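Local structure of aminotransferase (Helicobacter pylori, 2FNU) at residues S34-F37 / E38-L41; K317-Y320 / Q321-L324. The protein catalyses the PLP-dependent transamination of a UDP-linked 4-keto sugar, the second step in making pseudaminic acid, the sialic-acid-like sugar that modifies flagellin. All coordinates share one frame; numbering follows the deposited sequence.

Contact 1 of 2, residues S34-F37 / E38-L41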
loop_
_atom_site.group_PDB
_atom_site.type_symbol
_atom_site.label_atom_id
_atom_site.label_comp_id
_atom_site.label_asym_id
_atom_site.label_seq_id
_atom_site.Cartn_x
_atom_site.Cartn_y
_atom_site.Cartn_z
ATOM N N SER B 34 1.884 -10.202 11.575
ATOM C CA SER B 34 2.896 -9.615 10.663
ATOM C C SER B 34 4.296 -9.853 11.236
ATOM O O SER B 34 5.220 -10.210 10.502
ATOM C CB SER B 34 2.642 -8.123 10.400
ATOM O OG SER B 34 2.812 -7.389 11.594
ATOM N N LEU B 35 4.445 -9.707 12.553
ATOM C CA LEU B 35 5.721 -9.985 13.195
ATOM C C LEU B 35 6.116 -11.465 13.048
ATOM O O LEU B 35 7.283 -11.775 12.752
ATOM C CB LEU B 35 5.645 -9.612 14.674
ATOM C CG LEU B 35 5.465 -8.119 14.952
ATOM C CD1 LEU B 35 5.191 -7.919 16.440
ATOM C CD2 LEU B 35 6.685 -7.321 14.516
ATOM N N LEU B 36 5.155 -12.372 13.237
ATOM C CA LEU B 36 5.435 -13.791 13.080
ATOM C C LEU B 36 5.854 -14.112 11.647
ATOM O O LEU B 36 6.738 -14.940 11.413
ATOM C CB LEU B 36 4.208 -14.615 13.458
ATOM C CG LEU B 36 3.827 -14.710 14.933
ATOM C CD1 LEU B 36 2.457 -15.345 15.057
ATOM C CD2 LEU B 36 4.888 -15.529 15.693
ATOM N N PHE B 37 5.204 -13.467 10.684
ATOM C CA PHE B 37 5.542 -13.674 9.267
ATOM C C PHE B 37 6.964 -13.197 8.970
ATOM O O PHE B 37 7.738 -13.896 8.306
ATOM C CB PHE B 37 4.493 -12.958 8.404
ATOM C CG PHE B 37 4.613 -13.202 6.897
ATOM C CD1 PHE B 37 5.193 -14.362 6.355
ATOM C CD2 PHE B 37 4.089 -12.259 6.021
ATOM C CE1 PHE B 37 5.249 -14.537 4.958
ATOM C CE2 PHE B 37 4.140 -12.428 4.652
ATOM C CZ PHE B 37 4.728 -13.547 4.107
ATOM N N GLU B 38 7.311 -12.019 9.479
ATOM C CA GLU B 38 8.666 -11.496 9.343
ATOM C C GLU B 38 9.698 -12.451 9.973
ATOM O O GLU B 38 10.736 -12.734 9.364
ATOM C CB GLU B 38 8.738 -10.098 9.956
ATOM C CG GLU B 38 7.997 -9.089 9.076
ATOM C CD GLU B 38 7.778 -7.737 9.743
ATOM O OE1 GLU B 38 7.291 -6.825 9.035
ATOM O OE2 GLU B 38 8.100 -7.565 10.950
ATOM N N GLU B 39 9.414 -12.939 11.182
ATOM C CA GLU B 39 10.306 -13.900 11.843
ATOM C C GLU B 39 10.431 -15.183 11.032
ATOM O O GLU B 39 11.535 -15.731 10.901
ATOM C CB GLU B 39 9.806 -14.208 13.256
ATOM C CG GLU B 39 10.017 -13.028 14.208
ATOM C CD GLU B 39 9.197 -13.088 15.491
ATOM O OE1 GLU B 39 9.285 -12.116 16.268
ATOM O OE2 GLU B 39 8.473 -14.079 15.726
ATOM N N ALA B 40 9.313 -15.658 10.479
ATOM C CA ALA B 40 9.346 -16.875 9.680
ATOM C C ALA B 40 10.169 -16.687 8.399
ATOM O O ALA B 40 10.879 -17.596 7.942
ATOM C CB ALA B 40 7.927 -17.356 9.386
ATOM N N LEU B 41 10.086 -15.495 7.809
ATOM C CA LEU B 41 10.911 -15.204 6.636
ATOM C C LEU B 41 12.400 -15.220 6.991
ATOM O O LEU B 41 13.219 -15.720 6.218
ATOM C CB LEU B 41 10.526 -13.857 6.001
ATOM C CG LEU B 41 9.176 -13.854 5.260
ATOM C CD1 LEU B 41 8.694 -12.409 5.058
ATOM C CD2 LEU B 41 9.288 -14.588 3.906
HETATM O O HOH W 1 9.450 -9.904 13.928
#
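Phe37 and Leu41, one turn apart on helix 32-45, meet as ring and methyl: Leu41 CD1 lies over one face of the Phe37 ring, displaced toward its rim, in a CH-pi contact 4.2 Å from the centroid. With CG anti to the backbone N (chi1 -174°), the Phe37 side chain starts out beside its carbonyl carbon, on the side of the next turn. This is i to i+4 packing along a helix that flanks the large-domain sheet of a fold-type I PLP enzyme. Behind the side chains, four successive i to i+4 bonds use up the amides of residues 38 to 41. Glu38 N reaches Ser34 O at 2.9 Å with an N-H...O angle of 166°, while the bond from Ala40 N to Leu36 O is more bent, at 153°. Leu35 O accepts from Glu39 N at 2.9 Å. A water lies 3.1 Å from Leu35 O and, more weakly placed, 3.2 Å from Glu39 OE1; it may not donate to both at once. Glu39, on the exposed side, runs extended past the Leu35 carbonyl, its OE2 near Leu36 CD2. Glu38 is buried, with CG against Ser34 O and OE2 3.8 Å from Leu35 CD2, and its charge is answered outside the helix: OE1 receives a salt bridge from Arg208 and the amide N-H of Val52. Ser34 N is bound by Glu233 OE1. Helix 32-45 packs on two neighbours: Ser34, Leu36 and Ala40 on helix 233-244, and Phe37, Glu38 and Leu41 on strand 49-53, an outermost strand of the central sheet within this chain.

Contact 2 of 2, residues K317-Y320 / Q321-L324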
loop_
_atom_site.group_PDB
_atom_site.type_symbol
_atom_site.label_atom_id
_atom_site.label_comp_id
_atom_site.label_asym_id
_atom_site.label_seq_id
_atom_site.Cartn_x
_atom_site.Cartn_y
_atom_site.Cartn_z
ATOM N N LYS B 317 8.579 -6.373 -21.893
ATOM C CA LYS B 317 8.960 -5.250 -22.757
ATOM C C LYS B 317 10.159 -4.523 -22.139
ATOM O O LYS B 317 10.136 -4.199 -20.962
ATOM C CB LYS B 317 7.771 -4.299 -22.904
ATOM C CG LYS B 317 7.995 -3.028 -23.701
ATOM C CD LYS B 317 6.617 -2.388 -23.924
ATOM C CE LYS B 317 6.656 -1.076 -24.659
ATOM N NZ LYS B 317 5.237 -0.671 -24.955
ATOM N N PRO B 318 11.227 -4.293 -22.921
ATOM C CA PRO B 318 12.352 -3.539 -22.362
ATOM C C PRO B 318 11.867 -2.217 -21.788
ATOM O O PRO B 318 11.160 -1.477 -22.464
ATOM C CB PRO B 318 13.269 -3.334 -23.576
ATOM C CG PRO B 318 13.003 -4.602 -24.433
ATOM C CD PRO B 318 11.502 -4.765 -24.296
ATOM N N ILE B 319 12.241 -1.917 -20.545
ATOM C CA ILE B 319 11.669 -0.772 -19.835
ATOM C C ILE B 319 11.901 0.556 -20.555
ATOM O O ILE B 319 11.038 1.445 -20.549
ATOM C CB ILE B 319 12.178 -0.719 -18.369
ATOM C CG1 ILE B 319 11.612 -1.904 -17.568
ATOM C CG2 ILE B 319 11.835 0.600 -17.700
ATOM C CD1 ILE B 319 12.320 -2.135 -16.224
ATOM N N TYR B 320 13.056 0.675 -21.200
ATOM C CA TYR B 320 13.402 1.948 -21.883
ATOM C C TYR B 320 12.499 2.215 -23.104
ATOM O O TYR B 320 12.551 3.307 -23.664
ATOM C CB TYR B 320 14.887 1.970 -22.281
ATOM C CG TYR B 320 15.287 0.810 -23.185
ATOM C CD1 TYR B 320 16.064 -0.247 -22.696
ATOM C CD2 TYR B 320 14.863 0.755 -24.514
ATOM C CE1 TYR B 320 16.416 -1.324 -23.518
ATOM C CE2 TYR B 320 15.207 -0.333 -25.346
ATOM C CZ TYR B 320 15.995 -1.362 -24.833
ATOM O OH TYR B 320 16.333 -2.436 -25.626
ATOM N N GLN B 321 11.712 1.220 -23.523
ATOM C CA GLN B 321 10.754 1.389 -24.625
ATOM C C GLN B 321 9.495 2.163 -24.219
ATOM O O GLN B 321 8.760 2.654 -25.097
ATOM C CB GLN B 321 10.305 0.029 -25.195
ATOM C CG GLN B 321 11.309 -0.750 -26.042
ATOM C CD GLN B 321 10.641 -1.906 -26.844
ATOM O OE1 GLN B 321 9.402 -1.978 -26.969
ATOM N NE2 GLN B 321 11.467 -2.795 -27.403
ATOM N N TYR B 322 9.200 2.210 -22.915
ATOM C CA TYR B 322 7.990 2.899 -22.467
ATOM C C TYR B 322 8.101 4.397 -22.723
ATOM O O TYR B 322 9.186 4.972 -22.612
ATOM C CB TYR B 322 7.751 2.644 -20.981
ATOM C CG TYR B 322 7.219 1.265 -20.662
ATOM C CD1 TYR B 322 6.003 0.810 -21.197
ATOM C CD2 TYR B 322 7.911 0.421 -19.779
ATOM C CE1 TYR B 322 5.497 -0.451 -20.883
ATOM C CE2 TYR B 322 7.421 -0.851 -19.461
ATOM C CZ TYR B 322 6.201 -1.270 -20.004
ATOM O OH TYR B 322 5.656 -2.507 -19.735
ATOM N N GLN B 323 6.955 5.017 -23.038
ATOM C CA GLN B 323 6.870 6.455 -23.338
ATOM C C GLN B 323 7.567 7.340 -22.307
ATOM O O GLN B 323 8.307 8.273 -22.657
ATOM C CB GLN B 323 5.399 6.876 -23.482
ATOM C CG GLN B 323 5.229 8.363 -23.840
ATOM C CD GLN B 323 3.772 8.807 -24.042
ATOM O OE1 GLN B 323 3.488 10.010 -24.189
ATOM N NE2 GLN B 323 2.849 7.850 -24.052
ATOM N N LEU B 324 7.348 7.046 -21.029
ATOM C CA LEU B 324 7.978 7.822 -19.980
ATOM C C LEU B 324 9.491 7.828 -20.145
ATOM O O LEU B 324 10.123 8.870 -20.013
ATOM C CB LEU B 324 7.601 7.276 -18.603
ATOM C CG LEU B 324 8.291 7.904 -17.384
ATOM C CD1 LEU B 324 7.968 9.395 -17.236
ATOM C CD2 LEU B 324 7.893 7.136 -16.146
HETATM O O HOH W 2 6.050 1.969 -25.692
#
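The side chain of Lys317 crosses that of Gln321 at a short 3-10 turn, residues 319-321, which leads into helix 323-328 with Tyr322 at the N-cap position. Two i to i+3 backbone bonds hold the turn: Gln321 N to Pro318 O at 2.9 Å and Tyr322 N to Ile319 O at 3.1 Å. CG anti to the backbone N (chi1 177°) and an extended chain beyond it carry the lysine past Gln321 to the Tyr322 ring. Its CB points toward 321-324, and Lys317 CG comes 3.7 Å from Gln321 OE1. Next along the chain, Lys317 CD lies 3.8 Å from Tyr322 CE1. Lys317 CE returns to Gln321 OE1, at 3.7 Å, while also nearing the Tyr322 ring at CD1. At the tip, NZ is still beside Tyr322 CD1 and CE1, and it forms a salt bridge with Glu219 of the second subunit and a hydrogen bond with the Gly220 carbonyl of that subunit. The lysine tip thus bridges to the second subunit; the Tyr322 side chain is about 6 Å, nearest atoms, from a bound UDP-sugar. Gln321 runs beside Pro318, its NE2 3.7 Å from Pro318 CD, and this amide donates to OE2 of Glu338 on helix 335-343, which also hydrogen-bonds Tyr320 OH. One water joins the two segments, accepting from Lys317 NZ and donating to Gln321 O, at 2.9 Å from each.

Contact 1 (34-37 with 38-41) closes long before contact 2 (317-320 with 321-324) opens. Their centres are 36 Å apart, on opposite sides of the chain's centre, and their nearest atoms about 24 Å apart, so they do not touch. They lie at opposite edges of the seven-stranded mixed sheet within this chain: helix 32-45 packs on outermost strand 49-53, whereas Ile319 and Tyr320 reach Phe100 on outermost strand 97-100. The side chain of Phe37 is about 11 Å, and that of Ile319 about 8 Å, from a bound pyridoxamine-type cofactor. Contact 2 touches the second subunit and contact 1 does not, so only contact 2 takes part directly in the dimer interface.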